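Local atomic coordinates of pirin-like protein (Geobacillus kaustophilus, PDB entry 2P17), a protein that is of unknown function but binds one iron ion per subunit and belongs to the pirin family, whose members carry two cupin domains in a single chain. Residues Asp37-Leu41 / Leu114-Leu118; Gly152-Gly156 / Val180-Leu184. All coordinates share one frame. Residues are numbered along the deposited sequence.

Contact 1 of 2, residues Asp37-Leu41 / Leu114-Leu118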
# COMPACT_ATOMS: atom_id res chain seq x y z
N ASP A 37 -8.16 -7.49 -7.26
CA ASP A 37 -9.10 -7.73 -6.15
C ASP A 37 -8.32 -8.18 -4.91
O ASP A 37 -7.65 -9.21 -4.95
CB ASP A 37 -10.07 -8.83 -6.63
CG ASP A 37 -11.24 -9.07 -5.69
OD1 ASP A 37 -11.41 -8.31 -4.72
OD2 ASP A 37 -11.98 -10.05 -5.95
N PRO A 38 -8.46 -7.46 -3.77
CA PRO A 38 -9.42 -6.42 -3.44
C PRO A 38 -9.01 -4.98 -3.77
O PRO A 38 -9.72 -4.04 -3.40
CB PRO A 38 -9.55 -6.55 -1.91
CG PRO A 38 -8.12 -6.94 -1.48
CD PRO A 38 -7.59 -7.79 -2.62
N PHE A 39 -7.87 -4.80 -4.42
CA PHE A 39 -7.39 -3.44 -4.72
C PHE A 39 -7.99 -2.92 -6.02
O PHE A 39 -8.23 -3.70 -6.95
CB PHE A 39 -5.86 -3.42 -4.74
CG PHE A 39 -5.27 -4.01 -3.51
CD1 PHE A 39 -5.51 -3.43 -2.27
CD2 PHE A 39 -4.54 -5.19 -3.56
CE1 PHE A 39 -5.00 -3.99 -1.09
CE2 PHE A 39 -4.02 -5.74 -2.39
CZ PHE A 39 -4.25 -5.13 -1.16
N LEU A 40 -8.26 -1.62 -6.07
CA LEU A 40 -8.91 -1.04 -7.24
C LEU A 40 -7.96 -0.18 -8.05
O LEU A 40 -8.12 -0.05 -9.27
CB LEU A 40 -10.15 -0.23 -6.82
CG LEU A 40 -11.28 -1.05 -6.22
CD1 LEU A 40 -12.26 -0.12 -5.53
CD2 LEU A 40 -11.98 -1.93 -7.26
N LEU A 41 -6.98 0.41 -7.37
CA LEU A 41 -5.95 1.20 -8.03
C LEU A 41 -4.88 1.58 -7.03
O LEU A 41 -5.08 1.52 -5.81
CB LEU A 41 -6.53 2.44 -8.73
CG LEU A 41 -7.17 3.56 -7.92
CD1 LEU A 41 -6.13 4.50 -7.33
CD2 LEU A 41 -8.14 4.36 -8.81
N LEU A 114 -3.69 4.15 -2.39
CA LEU A 114 -4.30 2.86 -2.71
C LEU A 114 -5.80 2.92 -2.50
O LEU A 114 -6.26 3.53 -1.53
CB LEU A 114 -3.69 1.80 -1.78
CG LEU A 114 -4.21 0.38 -1.89
CD1 LEU A 114 -3.54 -0.33 -3.07
CD2 LEU A 114 -3.96 -0.38 -0.59
N TRP A 115 -6.57 2.33 -3.41
CA TRP A 115 -8.00 2.12 -3.18
C TRP A 115 -8.27 0.67 -2.92
O TRP A 115 -7.77 -0.21 -3.64
CB TRP A 115 -8.82 2.55 -4.39
CG TRP A 115 -8.90 4.02 -4.64
CD1 TRP A 115 -8.15 5.00 -4.05
CD2 TRP A 115 -9.76 4.67 -5.58
NE1 TRP A 115 -8.51 6.23 -4.56
CE2 TRP A 115 -9.49 6.05 -5.50
CE3 TRP A 115 -10.74 4.21 -6.48
CZ2 TRP A 115 -10.18 6.99 -6.29
CZ3 TRP A 115 -11.41 5.15 -7.27
CH2 TRP A 115 -11.13 6.52 -7.16
N VAL A 116 -9.06 0.42 -1.89
CA VAL A 116 -9.46 -0.94 -1.53
C VAL A 116 -10.97 -1.04 -1.68
O VAL A 116 -11.70 -0.17 -1.21
CB VAL A 116 -9.08 -1.28 -0.08
CG1 VAL A 116 -9.33 -2.76 0.21
CG2 VAL A 116 -7.63 -0.92 0.22
N ASN A 117 -11.45 -2.07 -2.35
CA ASN A 117 -12.90 -2.24 -2.50
C ASN A 117 -13.53 -2.63 -1.18
O ASN A 117 -12.91 -3.30 -0.36
CB ASN A 117 -13.19 -3.31 -3.55
CG ASN A 117 -14.59 -3.20 -4.12
OD1 ASN A 117 -15.27 -2.20 -3.93
ND2 ASN A 117 -15.01 -4.24 -4.84
N LEU A 118 -14.77 -2.20 -0.97
CA LEU A 118 -15.60 -2.72 0.11
C LEU A 118 -16.57 -3.75 -0.47
O LEU A 118 -17.18 -3.49 -1.52
CB LEU A 118 -16.39 -1.62 0.81
CG LEU A 118 -15.62 -0.62 1.69
CD1 LEU A 118 -16.49 0.55 2.12
CD2 LEU A 118 -15.07 -1.31 2.92
O HOH W 1 -12.77 -6.01 -5.73
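Three main-chain hydrogen bonds join these antiparallel segments. N117 N donates to P38 O (2.8 Å), L40 N to W115 O (2.9 Å), and W115 N to L41 O (2.9 Å). W115 thus faces two residues, L40 and L41, the mark of a classic beta bulge; with L40 at phi/psi -108/-29 the strand kinks, and buried L41 N is left without a partner. The opposite edge of 114-118 is satisfied by strand 60-66, where L114 bonds to V63 and V116 to E61. P38, after a cis peptide, lacks an N-H and suits the turn into the strand. Such a sheet is one wall of the N-terminal cupin barrel. L41 CD2 sits over the W115 six-membered ring, 3.6 Å from its centroid, a CH-pi contact; the indole, broad enough to reach the iron site, also meets H57, an iron ligand. On the face of the sheet opposite L41 and W115, F39 CD1 packs against L114 CD1 (3.8 Å) and V116 CG2 (4.1 Å), and Y240 also touches F39 and L114. N117 suits its place because an amide serves both ways: OD1 accepts from K123, while ND2 donates to water 1 (3.0 Å), which donates to D37 OD1 (2.9 Å). The D37 carboxylate also accepts from the backbone nitrogens of V245 and N246.

Contact 2 of 2, residues Gly152-Gly156 / Val180-Leu184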
# COMPACT_ATOMS: atom_id res chain seq x y z
N GLY A 152 -2.71 -5.73 9.05
CA GLY A 152 -2.57 -7.17 8.97
C GLY A 152 -1.39 -7.65 9.79
O GLY A 152 -1.16 -7.14 10.89
N SER A 153 -0.67 -8.63 9.27
CA SER A 153 0.38 -9.24 10.08
C SER A 153 1.59 -9.69 9.29
O SER A 153 1.52 -9.90 8.08
CB SER A 153 -0.17 -10.44 10.83
OG SER A 153 -0.52 -11.45 9.91
N SER A 154 2.69 -9.84 10.01
CA SER A 154 3.91 -10.35 9.43
C SER A 154 4.53 -11.27 10.47
O SER A 154 4.94 -10.80 11.53
CB SER A 154 4.83 -9.20 9.07
OG SER A 154 5.95 -9.63 8.29
N LYS A 155 4.57 -12.56 10.15
CA LYS A 155 5.03 -13.61 11.08
C LYS A 155 4.41 -13.42 12.48
O LYS A 155 5.09 -13.51 13.50
CB LYS A 155 6.56 -13.69 11.15
CG LYS A 155 7.24 -14.00 9.82
CD LYS A 155 7.19 -15.47 9.52
CE LYS A 155 7.96 -15.80 8.25
NZ LYS A 155 8.12 -17.27 8.17
N GLY A 156 3.11 -13.15 12.50
CA GLY A 156 2.36 -13.06 13.76
C GLY A 156 2.40 -11.69 14.42
O GLY A 156 1.67 -11.46 15.38
N VAL A 180 14.69 -11.59 3.77
CA VAL A 180 13.51 -11.43 4.63
C VAL A 180 12.40 -12.26 4.02
O VAL A 180 12.30 -12.38 2.80
CB VAL A 180 13.04 -9.94 4.67
CG1 VAL A 180 11.77 -9.78 5.49
CG2 VAL A 180 14.11 -9.05 5.23
N VAL A 181 11.55 -12.82 4.88
CA VAL A 181 10.40 -13.60 4.43
C VAL A 181 9.11 -12.96 4.93
O VAL A 181 8.98 -12.64 6.12
CB VAL A 181 10.46 -15.05 4.97
CG1 VAL A 181 9.25 -15.83 4.55
CG2 VAL A 181 11.73 -15.75 4.48
N GLN A 182 8.15 -12.77 4.02
CA GLN A 182 6.79 -12.39 4.38
C GLN A 182 5.82 -13.56 4.15
O GLN A 182 5.76 -14.11 3.04
CB GLN A 182 6.34 -11.18 3.57
CG GLN A 182 4.88 -10.80 3.80
CD GLN A 182 4.60 -10.26 5.19
OE1 GLN A 182 5.40 -9.52 5.74
NE2 GLN A 182 3.46 -10.63 5.75
N ASP A 183 5.07 -13.93 5.19
CA ASP A 183 4.01 -14.95 5.09
C ASP A 183 2.72 -14.35 4.56
O ASP A 183 2.36 -13.22 4.91
CB ASP A 183 3.74 -15.59 6.46
CG ASP A 183 3.42 -14.57 7.53
OD1 ASP A 183 4.16 -13.57 7.65
OD2 ASP A 183 2.42 -14.77 8.26
N LEU A 184 2.02 -15.10 3.72
CA LEU A 184 0.71 -14.69 3.22
C LEU A 184 -0.21 -15.88 3.13
O LEU A 184 0.20 -16.93 2.67
CB LEU A 184 0.82 -14.09 1.82
CG LEU A 184 1.57 -12.76 1.69
CD1 LEU A 184 1.75 -12.46 0.22
CD2 LEU A 184 0.82 -11.62 2.41
O HOH W 2 1.30 -13.46 10.26
O HOH W 3 -0.21 -11.51 6.37
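No backbone-to-backbone hydrogen bond links 152-156 to 180-184: the nearest CA pairs, S154 with Q182 and K155 with D183, stand 6.2 Å apart. S153-S154 lead into a tight turn at K155 (45/45) and G156 (86/-10), values consistent with type I', where glycine is at ease at the second corner. Strand 180-184 bonds to strand 224-231 along one edge, and side chains span the gap at the other. The CA-CB bond of Q182 points away, but chi2 near +60° folds the amide back, so that OE1 accepts from S154 OG (2.6 Å) and NE2 donates to S153 O (3.1 Å) and to D183 O (2.9 Å). R140 bonds to both S154 OG and V181 O. A short aspartate fits beside the turn: D183 OD1 accepts from K155 N (2.7 Å), and OD2 receives a bond from water 2 (2.6 Å), which accepts from G156 N (2.9 Å). The long K155 chain lays CE on V181 CG1 (3.9 Å) and carries NZ to a salt bridge with E226. Here the turn end of a beta hairpin is tied by polar side chains to a sheet strand of the C-terminal cupin domain, away from the iron site.

In the fold
Both contacts reach the same large sheet, in different halves of the protein: contact 1 joins two strands of the N-terminal cupin, and contact 2 fixes a small hairpin to a strand of the C-terminal one. Their centres lie 20 Å apart and their nearest atoms about 9 Å, so they do not touch. Contact 1 is largely buried, covers 499 Å², and combines main-chain pairing with apolar and aromatic packing near the iron. Contact 2, farther from the centre of the chain, covers 265 Å² and works through amide, hydroxyl and carboxylate groups with bridging waters. Strand 235-242 meets side chains of both, through Y240 in the first and L239 and A241 in the second.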